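Local coordinates for cell division control protein (Pyrococcus abyssi, PDB 6RPP) that is an intein that probably excises itself from an MCM helicase precursor by protein splicing, joining the flanking host segments, at residues A2-Y7 with R92-H97. The protein carries 2 engineered substitutions. Residues are numbered along the deposited sequence; the frame is centred on the assembly and turned at random.
Engineered in segment 2-7: Ala4 (natural residue Cys).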
ATOM      1  N   ALA A   2      11.747   0.755   5.658  1.00 42.18           N
ATOM      2  CA  ALA A   2      10.772   0.082   4.814  1.00 36.24           C
ATOM      3  C   ALA A   2       9.591   0.988   4.502  1.00 32.72           C
ATOM      4  O   ALA A   2       9.039   1.644   5.393  1.00 27.81           O
ATOM      5  CB  ALA A   2      10.276  -1.190   5.499  1.00 30.73           C
ATOM      6  N   LYS A   3       9.218   1.030   3.231  1.00 23.00           N
ATOM      7  CA  LYS A   3       7.979   1.662   2.771  1.00 21.51           C
ATOM      8  C   LYS A   3       6.955   0.532   2.614  1.00 26.27           C
ATOM      9  O   LYS A   3       7.013  -0.245   1.646  1.00 23.64           O
ATOM     10  CB  LYS A   3       8.240   2.437   1.462  1.00 22.37           C
ATOM     11  CG  LYS A   3       9.150   3.677   1.573  1.00 24.82           C
ATOM     12  CD  LYS A   3      10.569   3.372   1.999  1.00 46.67           C
ATOM     13  CE  LYS A   3      11.552   4.506   1.761  1.00 57.63           C
ATOM     14  NZ  LYS A   3      12.359   4.701   3.005  1.00 64.33           N
ATOM     15  N   ALA A   4       6.017   0.403   3.560  1.00 20.05           N
ATOM     16  CA  ALA A   4       5.203  -0.811   3.608  1.00 17.03           C
ATOM     17  C   ALA A   4       3.963  -0.584   4.472  1.00 20.97           C
ATOM     18  O   ALA A   4       3.797   0.483   5.087  1.00 18.09           O
ATOM     19  CB  ALA A   4       6.046  -1.992   4.142  1.00 20.34           C
ATOM     20  N   VAL A   5       3.081  -1.599   4.506  1.00 18.38           N
ATOM     21  CA  VAL A   5       1.786  -1.469   5.163  1.00 17.14           C
ATOM     22  C   VAL A   5       1.526  -2.683   6.074  1.00 18.18           C
ATOM     23  O   VAL A   5       2.163  -3.730   5.972  1.00 17.96           O
ATOM     24  CB  VAL A   5       0.632  -1.289   4.146  1.00 15.85           C
ATOM     25  CG1 VAL A   5       0.935  -0.176   3.163  1.00 17.55           C
ATOM     26  CG2 VAL A   5       0.369  -2.621   3.388  1.00 17.16           C
ATOM     27  N   ASP A   6       0.562  -2.529   6.989  1.00 14.95           N
ATOM     28  CA  ASP A   6       0.119  -3.593   7.911  1.00 15.43           C
ATOM     29  C   ASP A   6      -0.535  -4.796   7.181  1.00 14.90           C
ATOM     30  O   ASP A   6      -1.226  -4.633   6.170  1.00 17.92           O
ATOM     31  CB  ASP A   6      -0.861  -2.899   8.885  1.00 19.71           C
ATOM     32  CG  ASP A   6      -1.461  -3.779   9.910  1.00 22.31           C
ATOM     33  OD1 ASP A   6      -2.297  -4.655   9.615  1.00 20.66           O
ATOM     34  OD2 ASP A   6      -1.206  -3.545  11.108  1.00 23.82           O
ATOM     35  N   TYR A   7      -0.248  -5.983   7.736  1.00 15.66           N
ATOM     36  CA  TYR A   7      -0.820  -7.271   7.313  1.00 16.27           C
ATOM     37  C   TYR A   7      -2.271  -7.166   6.865  1.00 20.65           C
ATOM     38  O   TYR A   7      -2.671  -7.759   5.832  1.00 16.16           O
ATOM     39  CB  TYR A   7      -0.713  -8.262   8.469  1.00 17.18           C
ATOM     40  CG  TYR A   7      -0.981  -9.706   8.106  1.00 17.83           C
ATOM     41  CD1 TYR A   7      -2.248 -10.120   7.792  1.00 19.57           C
ATOM     42  CD2 TYR A   7       0.028 -10.626   8.199  1.00 18.70           C
ATOM     43  CE1 TYR A   7      -2.494 -11.448   7.487  1.00 19.61           C
ATOM     44  CE2 TYR A   7      -0.224 -11.969   7.930  1.00 21.52           C
ATOM     45  CZ  TYR A   7      -1.476 -12.333   7.535  1.00 23.12           C
ATOM     46  OH  TYR A   7      -1.721 -13.680   7.256  1.00 26.98           O
ATOM     47  N   ARG A  92      -2.855   1.497   8.055  1.00 16.24           N
ATOM     48  CA  ARG A  92      -1.709   1.504   8.962  1.00 15.01           C
ATOM     49  C   ARG A  92      -0.469   1.247   8.138  1.00 13.47           C
ATOM     50  O   ARG A  92      -0.411   0.225   7.409  1.00 17.13           O
ATOM     51  CB  ARG A  92      -1.893   0.449  10.069  1.00 17.17           C
ATOM     52  CG  ARG A  92      -3.103   0.737  10.985  1.00 18.60           C
ATOM     53  CD  ARG A  92      -3.231  -0.195  12.106  1.00 18.71           C
ATOM     54  NE  ARG A  92      -4.422   0.073  12.917  1.00 29.44           N
ATOM     55  CZ  ARG A  92      -4.476   0.860  13.989  1.00 41.96           C
ATOM     56  NH1 ARG A  92      -3.383   1.459  14.453  1.00 44.29           N
ATOM     57  NH2 ARG A  92      -5.638   1.010  14.628  1.00 36.82           N
ATOM     58  N   VAL A  93       0.485   2.204   8.180  1.00 16.65           N
ATOM     59  CA  VAL A  93       1.643   2.197   7.281  1.00 15.49           C
ATOM     60  C   VAL A  93       2.910   2.543   8.043  1.00 17.48           C
ATOM     61  O   VAL A  93       2.874   3.124   9.138  1.00 17.91           O
ATOM     62  CB  VAL A  93       1.486   3.177   6.102  1.00 17.31           C
ATOM     63  CG1 VAL A  93       0.204   2.864   5.288  1.00 17.42           C
ATOM     64  CG2 VAL A  93       1.370   4.604   6.618  1.00 18.66           C
ATOM     65  N   THR A  94       4.065   2.224   7.410  1.00 17.91           N
ATOM     66  CA  THR A  94       5.309   2.675   8.002  1.00 16.25           C
ATOM     67  C   THR A  94       5.440   4.204   7.892  1.00 17.97           C
ATOM     68  O   THR A  94       4.821   4.859   7.042  1.00 18.38           O
ATOM     69  CB  THR A  94       6.506   2.023   7.320  1.00 17.98           C
ATOM     70  OG1 THR A  94       6.520   2.439   5.947  1.00 18.21           O
ATOM     71  CG2 THR A  94       6.408   0.499   7.371  1.00 16.35           C
ATOM     72  N   PRO A  95       6.252   4.809   8.752  1.00 20.88           N
ATOM     73  CA  PRO A  95       6.313   6.275   8.743  1.00 20.72           C
ATOM     74  C   PRO A  95       6.837   6.861   7.441  1.00 20.86           C
ATOM     75  O   PRO A  95       6.469   7.990   7.097  1.00 22.84           O
ATOM     76  CB  PRO A  95       7.252   6.593   9.919  1.00 23.12           C
ATOM     77  CG  PRO A  95       7.040   5.391  10.853  1.00 23.30           C
ATOM     78  CD  PRO A  95       6.924   4.216   9.933  1.00 20.98           C
ATOM     79  N   THR A  96       7.691   6.146   6.698  1.00 21.20           N
ATOM     80  CA  THR A  96       8.184   6.678   5.426  1.00 20.53           C
ATOM     81  C   THR A  96       7.366   6.239   4.228  1.00 20.48           C
ATOM     82  O   THR A  96       7.715   6.630   3.113  1.00 23.83           O
ATOM     83  CB  THR A  96       9.664   6.295   5.179  1.00 25.88           C
ATOM     84  OG1 THR A  96       9.830   4.866   5.117  1.00 27.59           O
ATOM     85  CG2 THR A  96      10.538   6.840   6.272  1.00 26.89           C
ATOM     86  N   HIS A  97       6.270   5.509   4.433  1.00 21.12           N
ATOM     87  CA  HIS A  97       5.437   5.103   3.312  1.00 19.31           C
ATOM     88  C   HIS A  97       4.861   6.336   2.626  1.00 23.83           C
ATOM     89  O   HIS A  97       4.218   7.159   3.303  1.00 22.17           O
ATOM     90  CB  HIS A  97       4.316   4.222   3.845  1.00 16.83           C
ATOM     91  CG  HIS A  97       3.360   3.771   2.800  1.00 21.41           C
ATOM     92  ND1 HIS A  97       3.554   2.625   2.066  1.00 25.45           N
ATOM     93  CD2 HIS A  97       2.186   4.304   2.387  1.00 27.53           C
ATOM     94  CE1 HIS A  97       2.585   2.514   1.174  1.00 23.59           C
ATOM     95  NE2 HIS A  97       1.710   3.486   1.384  1.00 26.24           N
TER
HETATM   96  O   HOH W   1       9.553   3.761   7.778  1.00 28.47           O
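Thr94 and His97 frame a Thr-Pro-Thr-His turn, matching the TxxH motif of intein block B, and meet the N-terminal splice junction at Lys3-Ala4, where Ala4 is an engineered replacement of the natural cysteine. Val5 and Val93 form a non-hydrogen-bonded antiparallel pair, flanked by Asp6 N to Arg92 O (3.0 Å) and Thr94 N to Ala4 O (2.9 Å). Thr94 places OG1 between its own backbone N and carbonyl carbon (chi1 63°), where the hydroxyl donates to Ala2 O (2.7 Å), tilted from that carbonyl's plane, and accepts from Ala4 N (3.2 Å, N-H angle 153°). A water donates to Ala2 O and accepts from Thr96 N, adding a second link to the turn. The His97 ring brings its ND1 edge, buried and without a partner here, to 3.6 Å from Ala4 N, while Val5 CG1 lies over one ring face, 4.1 Å from the centroid, in a CH-pi contact; the same methyl meets Val93 CG1. Phe99 adds an edge-to-face contact to the imidazole. An alanine in place of Thr94 would probably leave Ala2 O and Ala4 N without their shared hydroxyl and let the junction shift relative to His97. Gripped on both flanks of Lys3, the peptide is held in a way consistent with the first acyl shift once the natural cysteine is present, a step the block B histidine assists in related inteins.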